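Side-chain contacts in response regulator FixJ (Bradyrhizobium japonicum, PDB 5XSO), which induces, once activated by FixL, expression of nifA, needed for nif and fix gene activation, and of fixK, needed for FixN activation: residues 189-192 and 193-197; 159-162 and 163-167; 203-206 and 207-210; 151-155 and 156-160. One frame throughout, in Å; residues are numbered along the deposited sequence.

All four contacts are local and lie in the C-terminal LuxR-type DNA-binding part of the chain, away from the magnesium-binding residues of the receiver domain. Contact 4 starts helix 155-166 and contact 2 ends it, their centres about 10 Å apart; contact 1 ends helix 184-195 and contact 3 ends helix 200-209. Contacts 1 and 4, centres also about 10 Å apart, are tied by a salt bridge of 2.8 Å between Lys194 NZ and Glu157 OE2. Apolar packing joins contact 3 to contacts 1 and 2: Val191 CG1 is 3.8 Å from Leu203 CD1, and Ile165 CD1 is 3.7 Å from Ala207 CB. Contacts 3 and 4 do not touch, their nearest atoms being about 6 Å apart.

Contact 1: 189-192 and 193-197; sequences ANVM and TKMQA. With FMT (formic acid), chain I.
Thr193, Lys194 and Met195 each donate a backbone N-H four residues back, to Ala189 O, Asn190 O and Val191 O. Thr193 adds a side-chain approach, OG1 lying 3.0 Å from Ala189 O while also bonded to a bound glycerol.

The charged element is Lys194. Its CG stands anti to the carbonyl carbon (chi1 -75°), which rests CG 3.4 Å from Asn190 O, and the extended remainder carries NZ to a salt bridge with Glu157 and a hydrogen bond to Ser152 O. Formic acid adds a weak bond, NZ to O2 at 2.8 Å. With an alanine here, the Glu157 carboxylate would probably be left without its cationic mate and Ser152 O without this donor.

Apolar contact is looser: Val191 CG1 lies 4.2 Å from Met195 CG, both residues packing on Met161 and Leu203.

At the C-terminal end of the helix, the Gln196 side chain folds back, NE2 reaching a lone pair of Thr193 O at 2.7 Å, nearly straight at 171°. Separately, positive phi at Gln196 (55°), a bond from Ala197 N to Met192 O (3.0 Å) and a weak one from Gln196 N to Thr193 O make the Schellman motif closing helix 184-195, recognition helix of the LuxR-type helix-turn-helix.

Contact 2: 159-162 and 163-167; sequences QVME and GLIAG
Leu164 lies alongside Val160, one turn on in helix 155-166, the two side chains pointing the same way. Followed outward, Leu164 CB is 3.5 Å from Val160 O. The next atom, CG, stands anti to its own carbonyl carbon (chi1 -71°), and this turn brings it to 3.2 Å from Val160 O. Last, the CD1 branch reaches Val160 CG1 at 3.8 Å, methyl against methyl. The same carbonyl oxygen takes the backbone N-H of Leu164 at 2.8 Å, so it is gripped by one hydrogen bond and flanked by the leucine's carbons.

A second pair repeats the pattern a step later. Ile165 places CG1 3.3 Å from Met161 O, which accepts Ile165 N, and its CD1 runs beside the methionine chain; that last approach is less certain, because Met161 was modelled in two conformers. Toward the end of the helix, Ala166 N bonds to Glu162 O at 2.9 Å. Gly167 then turns to positive phi (89°) in a Schellman motif, with Gly167 N returning to Leu164 O at 3.1 Å; a CB there would be jammed against the carbonyl oxygen of Ala166.

Chemically, the polar backbone atoms are paired along the helix, while the contacts between side chains are made by aliphatic carbons. This leaves an apolar surface that Ile173 meets at Val160 and Leu164.

Contact 3: 203-206 and 207-210; sequences LVRL and AMRA
Met208 sets CG anti to its carbonyl carbon (chi1 -77°) and continues extended, which lays the thioether back over the preceding turn beside Arg205. Along that path CG passes 3.5 Å from Val204 O, and SD arrives 3.6 Å from Arg205 CA. The arginine, its own CG anti to the carbonyl carbon and its chain extended as far as NE, runs alongside the sulfur in the same direction. These approaches belong to one of two modelled methionine conformers; the very close meeting of its methyl with Val204 CG1 is doubtful.

Beneath the side chains, helical i to i+4 bonds continue to the end. Met208 N meets Val204 O at 2.7 Å, and Ala210 N closes the last turn on Leu206 O at 3.0 Å. Arg209 is poorly ordered, so its approach to Arg205 O and Leu206 CD2 is uncertain. Ala207 is compact, with CB 3.5 Å from Val204 O.

The two faces of this last stretch of helix 200-209 thus differ. Arg205 and Met208 lie on an exposed side, whereas Leu206 packs on Ile146 of helix 140-152 and on Met195 of helix 184-195, and Val204 and Ala207 rest against Ile165 of helix 155-166.

Contact 4: 151-155 and 156-160; sequences ASLSP and RERQV
Leu153 opens the side-chain packing of residues 151-155 on the helix that follows: its CB lies 3.9 Å from Glu157 CB, the two side chains crossing at a slant, and its CD1 reaches 4.1 Å from Arg158 CA. This buried leucine also packs on Met161 further along the helix.

Ser154, next in order, holds the contact together by two reciprocal bonds. Its N-H points almost straight (176°) at Glu157 OE2, 2.8 Å away, and meets that oxygen from above the carboxylate plane, 48° out of it. In return, Ser154 OG accepts Glu157 N at 3.1 Å. The serine hydroxyl can do so because chi1 of 76° sets OG between the backbone N and the carbonyl carbon, tucked against the glutamate at 3.2 Å from its CD. Glu157 OE2 is also the salt-bridge partner of Lys194. Were an alanine in place of Glu157, Ser154 N would probably lose its acceptor and the Lys194 charge its carboxylate mate. Ser154 O in turn accepts Arg158 N at 2.9 Å.

Pro155 begins the helix proper, and its O accepts Gln159 N at 3.0 Å. Just beyond, the bent Arg156 chain brings NH1 to Gln159 OE1 (2.8 Å), edge on in the guanidinium plane and along a lone pair of the amide oxygen; Tyr177 O is a second acceptor for NH1.

Mutual side-chain-to-backbone bonding between Ser154 at the N-cap and Glu157 three residues on defines a capping box, which here starts helix 155-166, the first helix of the LuxR-type DNA-binding domain.

Contact 1: 189-192 and 193-197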
ATOM      1  N   ALA A 189      10.157 -13.097 -26.961  1.00  5.99           N
ATOM      2  CA  ALA A 189       9.446 -12.068 -27.754  1.00  6.58           C
ATOM      3  C   ALA A 189       8.086 -11.760 -27.132  1.00  8.59           C
ATOM      4  O   ALA A 189       7.669 -10.575 -27.053  1.00  8.86           O
ATOM      5  CB  ALA A 189       9.246 -12.525 -29.189  1.00  7.57           C
ATOM      6  N   ASN A 190       7.360 -12.803 -26.712  1.00  7.41           N
ATOM      7  CA  ASN A 190       6.080 -12.589 -26.039  1.00  9.94           C
ATOM      8  C   ASN A 190       6.246 -11.816 -24.745  1.00  9.85           C
ATOM      9  O   ASN A 190       5.409 -10.942 -24.418  1.00  9.43           O
ATOM     10  CB  ASN A 190       5.386 -13.914 -25.712  1.00 10.01           C
ATOM     11  CG  ASN A 190       4.995 -14.745 -26.957  1.00 11.61           C
ATOM     12  OD1 ASN A 190       4.655 -15.964 -26.852  1.00 14.46           O
ATOM     13  ND2 ASN A 190       5.117 -14.155 -28.118  1.00  9.11           N
ATOM     14  N   VAL A 191       7.279 -12.161 -23.951  1.00  8.08           N
ATOM     15  CA  VAL A 191       7.553 -11.399 -22.739  1.00  8.77           C
ATOM     16  C   VAL A 191       7.739  -9.912 -23.067  1.00  9.05           C
ATOM     17  O   VAL A 191       7.155  -9.029 -22.417  1.00 10.22           O
ATOM     18  CB  VAL A 191       8.794 -11.965 -22.011  1.00  8.47           C
ATOM     19  CG1 VAL A 191       9.262 -10.953 -20.923  1.00  9.78           C
ATOM     20  CG2 VAL A 191       8.372 -13.281 -21.295  1.00  8.87           C
ATOM     21  N   MET A 192       8.611  -9.614 -24.022  1.00  8.28           N
ATOM     22  CA  MET A 192       8.902  -8.212 -24.303  0.50  8.76           C
ATOM     23  C   MET A 192       7.647  -7.478 -24.776  1.00  9.74           C
ATOM     24  O   MET A 192       7.401  -6.319 -24.376  1.00 10.73           O
ATOM     25  CB  MET A 192      10.044  -8.138 -25.317  0.50  9.30           C
ATOM     26  CG  MET A 192      11.277  -8.952 -24.835  0.50  8.14           C
ATOM     27  SD  MET A 192      11.951  -8.400 -23.224  0.50 14.94           S
ATOM     28  CE  MET A 192      12.777  -6.905 -23.636  0.50  9.06           C
ATOM     29  N   THR A 193       6.826  -8.124 -25.622  1.00  9.83           N
ATOM     30  CA  THR A 193       5.597  -7.481 -26.129  1.00 10.81           C
ATOM     31  C   THR A 193       4.560  -7.269 -25.024  1.00 11.72           C
ATOM     32  O   THR A 193       3.976  -6.176 -24.898  1.00 13.07           O
ATOM     33  CB  THR A 193       5.006  -8.321 -27.276  1.00 14.79           C
ATOM     34  OG1 THR A 193       5.972  -8.409 -28.316  1.00 13.41           O
ATOM     35  CG2 THR A 193       3.719  -7.646 -27.863  1.00 16.38           C
ATOM     36  N   LYS A 194       4.320  -8.298 -24.202  1.00 11.64           N
ATOM     37  CA  LYS A 194       3.303  -8.195 -23.170  1.00 13.20           C
ATOM     38  C   LYS A 194       3.726  -7.215 -22.088  1.00 15.33           C
ATOM     39  O   LYS A 194       2.896  -6.456 -21.574  1.00 15.99           O
ATOM     40  CB  LYS A 194       3.042  -9.580 -22.557  1.00 13.07           C
ATOM     41  CG  LYS A 194       2.227 -10.527 -23.439  1.00 13.53           C
ATOM     42  CD  LYS A 194       1.989 -11.830 -22.702  1.00 13.16           C
ATOM     43  CE  LYS A 194       1.059 -12.786 -23.539  1.00 17.11           C
ATOM     44  NZ  LYS A 194       0.789 -14.086 -22.790  1.00 16.69           N
ATOM     45  N   MET A 195       5.016  -7.159 -21.786  1.00 13.36           N
ATOM     46  CA  MET A 195       5.511  -6.225 -20.790  1.00 15.54           C
ATOM     47  C   MET A 195       5.758  -4.827 -21.351  1.00 15.10           C
ATOM     48  O   MET A 195       5.923  -3.884 -20.567  1.00 16.63           O
ATOM     49  CB  MET A 195       6.798  -6.749 -20.155  1.00 13.80           C
ATOM     50  CG  MET A 195       6.664  -8.001 -19.326  1.00 13.81           C
ATOM     51  SD  MET A 195       5.413  -7.891 -18.004  1.00 16.28           S
ATOM     52  CE  MET A 195       6.162  -6.527 -17.152  1.00 31.11           C
ATOM     53  N   GLN A 196       5.755  -4.688 -22.667  1.00 14.20           N
ATOM     54  CA  GLN A 196       6.139  -3.444 -23.356  1.00 14.70           C
ATOM     55  C   GLN A 196       7.531  -3.006 -22.921  1.00 14.58           C
ATOM     56  O   GLN A 196       7.765  -1.852 -22.512  1.00 16.06           O
ATOM     57  CB  GLN A 196       5.087  -2.349 -23.112  1.00 18.60           C
ATOM     58  CG  GLN A 196       3.824  -2.739 -23.912  1.00 23.58           C
ATOM     59  CD  GLN A 196       4.040  -2.610 -25.443  1.00 53.34           C
ATOM     60  OE1 GLN A 196       4.021  -1.492 -25.975  1.00 47.97           O
ATOM     61  NE2 GLN A 196       4.214  -3.772 -26.169  1.00 46.43           N
ATOM     62  N   ALA A 197       8.463  -3.967 -22.921  1.00 13.09           N
ATOM     63  CA  ALA A 197       9.849  -3.699 -22.536  1.00 13.06           C
ATOM     64  C   ALA A 197      10.684  -3.684 -23.814  1.00 12.49           C
ATOM     65  O   ALA A 197      10.518  -4.565 -24.671  1.00 12.42           O
ATOM     66  CB  ALA A 197      10.382  -4.773 -21.565  1.00 12.58           C
TER
HETATM   67  C   FMT I 408      -1.506 -16.042 -23.527  1.00 70.59           C
HETATM   68  O1  FMT I 408      -1.869 -16.080 -22.346  1.00 70.68           O
HETATM   69  O2  FMT I 408      -1.475 -15.016 -24.216  1.00 68.13           O

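Contact 2: 159-162 and 163-167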
ATOM      1  N   GLN A 159       8.503 -17.793 -16.415  1.00 13.67           N
ATOM      2  CA  GLN A 159       9.807 -18.417 -16.182  1.00 13.56           C
ATOM      3  C   GLN A 159      10.897 -17.828 -17.049  1.00 12.07           C
ATOM      4  O   GLN A 159      12.029 -17.643 -16.590  1.00 12.36           O
ATOM      5  CB  GLN A 159       9.732 -19.942 -16.441  1.00 13.75           C
ATOM      6  CG  GLN A 159       8.939 -20.648 -15.341  1.00 15.73           C
ATOM      7  CD  GLN A 159       8.737 -22.127 -15.680  1.00 18.30           C
ATOM      8  OE1 GLN A 159       8.800 -22.515 -16.843  1.00 15.32           O
ATOM      9  NE2 GLN A 159       8.548 -22.942 -14.673  1.00 20.51           N
ATOM     10  N   VAL A 160      10.624 -17.621 -18.326  1.00 10.75           N
ATOM     11  CA  VAL A 160      11.626 -17.021 -19.214  1.00  9.56           C
ATOM     12  C   VAL A 160      11.976 -15.604 -18.759  1.00  9.81           C
ATOM     13  O   VAL A 160      13.146 -15.223 -18.721  1.00  9.75           O
ATOM     14  CB  VAL A 160      11.155 -17.049 -20.685  1.00  8.45           C
ATOM     15  CG1 VAL A 160      12.169 -16.227 -21.571  1.00  7.64           C
ATOM     16  CG2 VAL A 160      11.064 -18.521 -21.219  1.00  8.47           C
ATOM     17  N   MET A 161      10.982 -14.815 -18.356  1.00 10.40           N
ATOM     18  CA  MET A 161      11.268 -13.491 -17.799  0.50 11.93           C
ATOM     19  C   MET A 161      12.192 -13.601 -16.594  1.00 13.96           C
ATOM     20  O   MET A 161      13.175 -12.848 -16.461  1.00 12.59           O
ATOM     21  CB  MET A 161       9.968 -12.793 -17.383  0.50 12.07           C
ATOM     22  CG  MET A 161      10.223 -11.538 -16.494  0.50 13.49           C
ATOM     23  SD  MET A 161       8.652 -10.723 -16.122  0.50 17.11           S
ATOM     24  CE  MET A 161       8.275 -10.253 -17.755  0.50 36.42           C
ATOM     25  N   GLU A 162      11.879 -14.539 -15.682  1.00 13.42           N
ATOM     26  CA  GLU A 162      12.720 -14.728 -14.504  0.50 14.95           C
ATOM     27  C   GLU A 162      14.133 -15.129 -14.892  1.00 14.33           C
ATOM     28  O   GLU A 162      15.105 -14.596 -14.359  1.00 15.24           O
ATOM     29  CB  GLU A 162      12.091 -15.777 -13.591  0.50 17.71           C
ATOM     30  CG  GLU A 162      12.907 -16.172 -12.379  0.50 21.55           C
ATOM     31  CD  GLU A 162      12.172 -17.236 -11.602  0.50 29.34           C
ATOM     32  OE1 GLU A 162      12.474 -18.438 -11.789  0.50 19.49           O
ATOM     33  OE2 GLU A 162      11.257 -16.849 -10.840  0.50 31.71           O
ATOM     34  N   GLY A 163      14.262 -16.081 -15.823  1.00 13.07           N
ATOM     35  CA  GLY A 163      15.584 -16.534 -16.243  1.00 13.62           C
ATOM     36  C   GLY A 163      16.392 -15.438 -16.921  1.00 13.26           C
ATOM     37  O   GLY A 163      17.610 -15.316 -16.691  1.00 12.79           O
ATOM     38  N   LEU A 164      15.734 -14.616 -17.741  1.00 11.05           N
ATOM     39  CA  LEU A 164      16.428 -13.490 -18.382  1.00 11.53           C
ATOM     40  C   LEU A 164      16.963 -12.526 -17.353  1.00 12.16           C
ATOM     41  O   LEU A 164      18.116 -12.081 -17.437  1.00 12.64           O
ATOM     42  CB  LEU A 164      15.484 -12.735 -19.330  1.00  9.84           C
ATOM     43  CG  LEU A 164      15.129 -13.523 -20.597  1.00  8.59           C
ATOM     44  CD1 LEU A 164      13.953 -12.871 -21.389  1.00  8.80           C
ATOM     45  CD2 LEU A 164      16.332 -13.658 -21.483  1.00 10.73           C
ATOM     46  N   ILE A 165      16.131 -12.166 -16.374  1.00 13.20           N
ATOM     47  CA  ILE A 165      16.556 -11.210 -15.347  1.00 15.01           C
ATOM     48  C   ILE A 165      17.666 -11.779 -14.473  1.00 18.36           C
ATOM     49  O   ILE A 165      18.560 -11.050 -14.033  1.00 17.76           O
ATOM     50  CB  ILE A 165      15.338 -10.806 -14.509  1.00 16.14           C
ATOM     51  CG1 ILE A 165      14.436  -9.943 -15.391  1.00 15.18           C
ATOM     52  CG2 ILE A 165      15.783 -10.057 -13.225  1.00 19.41           C
ATOM     53  CD1 ILE A 165      13.153  -9.481 -14.689  1.00 23.71           C
ATOM     54  N   ALA A 166      17.621 -13.082 -14.195  1.00 16.41           N
ATOM     55  CA  ALA A 166      18.644 -13.799 -13.434  1.00 18.15           C
ATOM     56  C   ALA A 166      19.959 -13.939 -14.194  1.00 18.66           C
ATOM     57  O   ALA A 166      20.955 -14.355 -13.585  1.00 21.67           O
ATOM     58  CB  ALA A 166      18.123 -15.195 -13.059  1.00 18.03           C
ATOM     59  N   GLY A 167      19.986 -13.629 -15.484  1.00 15.66           N
ATOM     60  CA  GLY A 167      21.204 -13.674 -16.281  1.00 15.47           C
ATOM     61  C   GLY A 167      21.491 -15.009 -16.942  1.00 19.08           C
ATOM     62  O   GLY A 167      22.628 -15.242 -17.401  1.00 15.42           O
TER

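Contact 3: 203-206 and 207-210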
ATOM      1  N   LEU A 203      13.056  -4.399 -18.890  1.00 15.01           N
ATOM      2  CA  LEU A 203      12.338  -5.516 -18.255  1.00 14.73           C
ATOM      3  C   LEU A 203      12.636  -5.593 -16.755  1.00 17.19           C
ATOM      4  O   LEU A 203      11.724  -5.784 -15.928  1.00 18.00           O
ATOM      5  CB  LEU A 203      12.726  -6.823 -18.962  1.00 12.80           C
ATOM      6  CG  LEU A 203      11.945  -8.080 -18.538  1.00 16.11           C
ATOM      7  CD1 LEU A 203      10.462  -7.888 -18.966  1.00 14.17           C
ATOM      8  CD2 LEU A 203      12.504  -9.305 -19.304  1.00 15.10           C
ATOM      9  N   VAL A 204      13.900  -5.411 -16.381  1.00 17.10           N
ATOM     10  CA  VAL A 204      14.284  -5.343 -14.965  1.00 24.68           C
ATOM     11  C   VAL A 204      13.532  -4.227 -14.233  1.00 22.00           C
ATOM     12  O   VAL A 204      13.012  -4.433 -13.123  1.00 26.39           O
ATOM     13  CB  VAL A 204      15.808  -5.158 -14.847  1.00 19.76           C
ATOM     14  CG1 VAL A 204      16.220  -4.744 -13.437  1.00 22.54           C
ATOM     15  CG2 VAL A 204      16.506  -6.434 -15.252  1.00 18.14           C
ATOM     16  N   ARG A 205      13.476  -3.037 -14.812  1.00 21.94           N
ATOM     17  CA  ARG A 205      12.849  -1.942 -14.077  1.00 26.73           C
ATOM     18  C   ARG A 205      11.348  -2.157 -13.937  1.00 31.94           C
ATOM     19  O   ARG A 205      10.751  -1.728 -12.944  1.00 27.64           O
ATOM     20  CB  ARG A 205      13.107  -0.596 -14.728  1.00 30.33           C
ATOM     21  CG  ARG A 205      14.536  -0.255 -15.075  1.00 28.08           C
ATOM     22  CD  ARG A 205      14.648   1.207 -15.346  1.00 34.39           C
ATOM     23  NE  ARG A 205      16.048   1.569 -15.392  1.00 35.00           N
ATOM     24  CZ  ARG A 205      16.757   1.834 -14.297  1.00 29.93           C
ATOM     25  NH1 ARG A 205      16.191   1.816 -13.091  1.00 31.89           N
ATOM     26  NH2 ARG A 205      18.022   2.108 -14.440  1.00 30.53           N
ATOM     27  N   LEU A 206      10.711  -2.770 -14.931  1.00 22.57           N
ATOM     28  CA  LEU A 206       9.311  -3.127 -14.757  1.00 22.96           C
ATOM     29  C   LEU A 206       9.159  -4.146 -13.628  1.00 23.87           C
ATOM     30  O   LEU A 206       8.260  -4.027 -12.780  1.00 28.44           O
ATOM     31  CB  LEU A 206       8.737  -3.677 -16.076  1.00 20.56           C
ATOM     32  CG  LEU A 206       8.715  -2.625 -17.204  1.00 20.20           C
ATOM     33  CD1 LEU A 206       8.375  -3.268 -18.577  1.00 17.90           C
ATOM     34  CD2 LEU A 206       7.773  -1.512 -16.929  1.00 22.55           C
ATOM     35  N   ALA A 207      10.015  -5.168 -13.612  1.00 22.34           N
ATOM     36  CA  ALA A 207      10.005  -6.085 -12.483  1.00 34.01           C
ATOM     37  C   ALA A 207      10.286  -5.349 -11.165  1.00 39.12           C
ATOM     38  O   ALA A 207       9.727  -5.724 -10.132  1.00 50.81           O
ATOM     39  CB  ALA A 207      10.986  -7.231 -12.735  1.00 24.97           C
ATOM     40  N   MET A 208      11.098  -4.283 -11.171  1.00 39.84           N
ATOM     41  CA  MET A 208      11.200  -3.437  -9.981  0.50 38.97           C
ATOM     42  C   MET A 208       9.821  -2.934  -9.576  1.00 51.16           C
ATOM     43  O   MET A 208       9.309  -3.283  -8.507  1.00 66.63           O
ATOM     44  CB  MET A 208      12.152  -2.256 -10.225  0.50 39.11           C
ATOM     45  CG  MET A 208      13.654  -2.584 -10.178  0.50 36.56           C
ATOM     46  SD  MET A 208      14.743  -1.402 -11.022  0.50 33.34           S
ATOM     47  CE  MET A 208      16.148  -2.401 -11.107  0.50 31.86           C
ATOM     48  N   ARG A 209       9.203  -2.122 -10.438  1.00 50.94           N
ATOM     49  CA  ARG A 209       7.940  -1.473 -10.104  1.00 54.37           C
ATOM     50  C   ARG A 209       6.839  -2.452  -9.740  1.00 56.88           C
ATOM     51  O   ARG A 209       5.864  -2.048  -9.099  1.00 64.79           O
ATOM     52  CB  ARG A 209       7.489  -0.586 -11.257  1.00 53.21           C
ATOM     53  CG  ARG A 209       8.351   0.637 -11.431  1.00 55.94           C
ATOM     54  CD  ARG A 209       8.401   1.110 -12.879  1.00 62.72           C
ATOM     55  NE  ARG A 209       7.633   2.340 -13.085  1.00 72.78           N
ATOM     56  CZ  ARG A 209       7.392   2.880 -14.278  1.00 67.40           C
ATOM     57  NH1 ARG A 209       7.851   2.297 -15.385  1.00 55.13           N
ATOM     58  NH2 ARG A 209       6.679   4.002 -14.362  1.00 66.59           N
ATOM     59  N   ALA A 210       6.952  -3.713 -10.143  1.00 48.09           N
ATOM     60  CA  ALA A 210       6.045  -4.753  -9.693  1.00 47.89           C
ATOM     61  C   ALA A 210       6.583  -5.486  -8.470  1.00 52.91           C
ATOM     62  O   ALA A 210       6.032  -6.525  -8.091  1.00 49.49           O
ATOM     63  CB  ALA A 210       5.767  -5.749 -10.820  1.00 43.82           C
TER

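Contact 4: 151-155 and 156-160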
ATOM      1  N   ALA A 151       0.677 -10.471 -14.968  1.00 26.43           N
ATOM      2  CA  ALA A 151      -0.350 -11.495 -14.882  1.00 27.90           C
ATOM      3  C   ALA A 151      -0.769 -11.994 -16.251  1.00 26.75           C
ATOM      4  O   ALA A 151      -1.267 -13.121 -16.350  1.00 27.55           O
ATOM      5  CB  ALA A 151      -1.583 -10.972 -14.115  1.00 30.88           C
ATOM      6  N   SER A 152      -0.533 -11.213 -17.317  1.00 25.18           N
ATOM      7  CA  SER A 152      -0.900 -11.667 -18.645  1.00 24.31           C
ATOM      8  C   SER A 152       0.108 -12.661 -19.228  1.00 22.96           C
ATOM      9  O   SER A 152      -0.217 -13.333 -20.214  1.00 21.80           O
ATOM     10  CB  SER A 152      -1.058 -10.499 -19.618  1.00 23.97           C
ATOM     11  OG  SER A 152       0.187  -9.946 -20.049  1.00 22.40           O
ATOM     12  N   LEU A 153       1.311 -12.760 -18.662  1.00 17.15           N
ATOM     13  CA  LEU A 153       2.272 -13.756 -19.140  1.00 15.36           C
ATOM     14  C   LEU A 153       1.757 -15.174 -18.894  1.00 16.03           C
ATOM     15  O   LEU A 153       1.130 -15.450 -17.892  1.00 17.83           O
ATOM     16  CB  LEU A 153       3.601 -13.608 -18.411  1.00 14.82           C
ATOM     17  CG  LEU A 153       4.184 -12.198 -18.454  1.00 14.59           C
ATOM     18  CD1 LEU A 153       5.492 -12.213 -17.640  1.00 16.04           C
ATOM     19  CD2 LEU A 153       4.468 -11.885 -19.925  1.00 13.61           C
ATOM     20  N   SER A 154       2.097 -16.104 -19.801  1.00 17.14           N
ATOM     21  CA  SER A 154       1.830 -17.521 -19.543  1.00 15.48           C
ATOM     22  C   SER A 154       2.837 -18.006 -18.498  1.00 17.81           C
ATOM     23  O   SER A 154       3.821 -17.308 -18.182  1.00 14.80           O
ATOM     24  CB  SER A 154       1.988 -18.304 -20.842  1.00 15.22           C
ATOM     25  OG  SER A 154       3.396 -18.463 -21.123  1.00 13.16           O
ATOM     26  N   PRO A 155       2.638 -19.196 -17.945  1.00 16.65           N
ATOM     27  CA  PRO A 155       3.622 -19.707 -16.985  1.00 16.94           C
ATOM     28  C   PRO A 155       5.015 -19.813 -17.564  1.00 15.11           C
ATOM     29  O   PRO A 155       5.976 -19.426 -16.884  1.00 15.03           O
ATOM     30  CB  PRO A 155       3.034 -21.092 -16.564  1.00 18.59           C
ATOM     31  CG  PRO A 155       1.571 -20.891 -16.716  1.00 19.86           C
ATOM     32  CD  PRO A 155       1.447 -20.092 -18.014  1.00 18.18           C
ATOM     33  N   ARG A 156       5.179 -20.290 -18.805  1.00 13.91           N
ATOM     34  CA  ARG A 156       6.530 -20.408 -19.328  1.00 12.53           C
ATOM     35  C   ARG A 156       7.108 -19.025 -19.591  1.00 11.40           C
ATOM     36  O   ARG A 156       8.320 -18.808 -19.486  1.00 10.94           O
ATOM     37  CB  ARG A 156       6.522 -21.159 -20.644  1.00 12.61           C
ATOM     38  CG  ARG A 156       6.271 -22.703 -20.529  1.00 13.79           C
ATOM     39  CD  ARG A 156       7.002 -23.347 -19.349  1.00 14.92           C
ATOM     40  NE  ARG A 156       6.897 -24.809 -19.383  1.00 15.46           N
ATOM     41  CZ  ARG A 156       7.685 -25.607 -18.680  1.00 16.06           C
ATOM     42  NH1 ARG A 156       8.630 -25.100 -17.875  1.00 15.90           N
ATOM     43  NH2 ARG A 156       7.544 -26.926 -18.791  1.00 17.35           N
ATOM     44  N   GLU A 157       6.260 -18.106 -20.041  1.00 11.27           N
ATOM     45  CA  GLU A 157       6.739 -16.733 -20.257  1.00 10.52           C
ATOM     46  C   GLU A 157       7.233 -16.118 -18.960  1.00 11.32           C
ATOM     47  O   GLU A 157       8.247 -15.394 -18.950  1.00 11.45           O
ATOM     48  CB  GLU A 157       5.616 -15.876 -20.859  1.00 10.71           C
ATOM     49  CG  GLU A 157       5.447 -16.180 -22.363  1.00 10.97           C
ATOM     50  CD  GLU A 157       4.073 -15.874 -22.860  1.00 11.35           C
ATOM     51  OE1 GLU A 157       3.807 -16.260 -24.005  1.00 12.44           O
ATOM     52  OE2 GLU A 157       3.253 -15.218 -22.171  1.00 11.74           O
ATOM     53  N   ARG A 158       6.527 -16.398 -17.846  1.00 12.93           N
ATOM     54  CA  ARG A 158       6.968 -15.884 -16.559  1.00 14.15           C
ATOM     55  C   ARG A 158       8.324 -16.479 -16.187  1.00 13.88           C
ATOM     56  O   ARG A 158       9.225 -15.761 -15.734  1.00 14.04           O
ATOM     57  CB  ARG A 158       5.875 -16.162 -15.506  1.00 17.00           C
ATOM     58  CG  ARG A 158       6.267 -15.869 -14.092  1.00 23.83           C
ATOM     59  CD  ARG A 158       6.309 -14.342 -13.887  1.00 25.71           C
ATOM     60  NE  ARG A 158       6.609 -14.059 -12.485  1.00 35.67           N
ATOM     61  CZ  ARG A 158       5.688 -13.849 -11.545  1.00 41.95           C
ATOM     62  NH1 ARG A 158       4.386 -13.869 -11.844  1.00 33.42           N
ATOM     63  NH2 ARG A 158       6.076 -13.621 -10.298  1.00 42.97           N
ATOM     64  N   GLN A 159       8.503 -17.793 -16.415  1.00 13.67           N
ATOM     65  CA  GLN A 159       9.807 -18.417 -16.182  1.00 13.56           C
ATOM     66  C   GLN A 159      10.897 -17.828 -17.049  1.00 12.07           C
ATOM     67  O   GLN A 159      12.029 -17.643 -16.590  1.00 12.36           O
ATOM     68  CB  GLN A 159       9.732 -19.942 -16.441  1.00 13.75           C
ATOM     69  CG  GLN A 159       8.939 -20.648 -15.341  1.00 15.73           C
ATOM     70  CD  GLN A 159       8.737 -22.127 -15.680  1.00 18.30           C
ATOM     71  OE1 GLN A 159       8.800 -22.515 -16.843  1.00 15.32           O
ATOM     72  NE2 GLN A 159       8.548 -22.942 -14.673  1.00 20.51           N
ATOM     73  N   VAL A 160      10.624 -17.621 -18.326  1.00 10.75           N
ATOM     74  CA  VAL A 160      11.626 -17.021 -19.214  1.00  9.56           C
ATOM     75  C   VAL A 160      11.976 -15.604 -18.759  1.00  9.81           C
ATOM     76  O   VAL A 160      13.146 -15.223 -18.721  1.00  9.75           O
ATOM     77  CB  VAL A 160      11.155 -17.049 -20.685  1.00  8.45           C
ATOM     78  CG1 VAL A 160      12.169 -16.227 -21.571  1.00  7.64           C
ATOM     79  CG2 VAL A 160      11.064 -18.521 -21.219  1.00  8.47           C
TER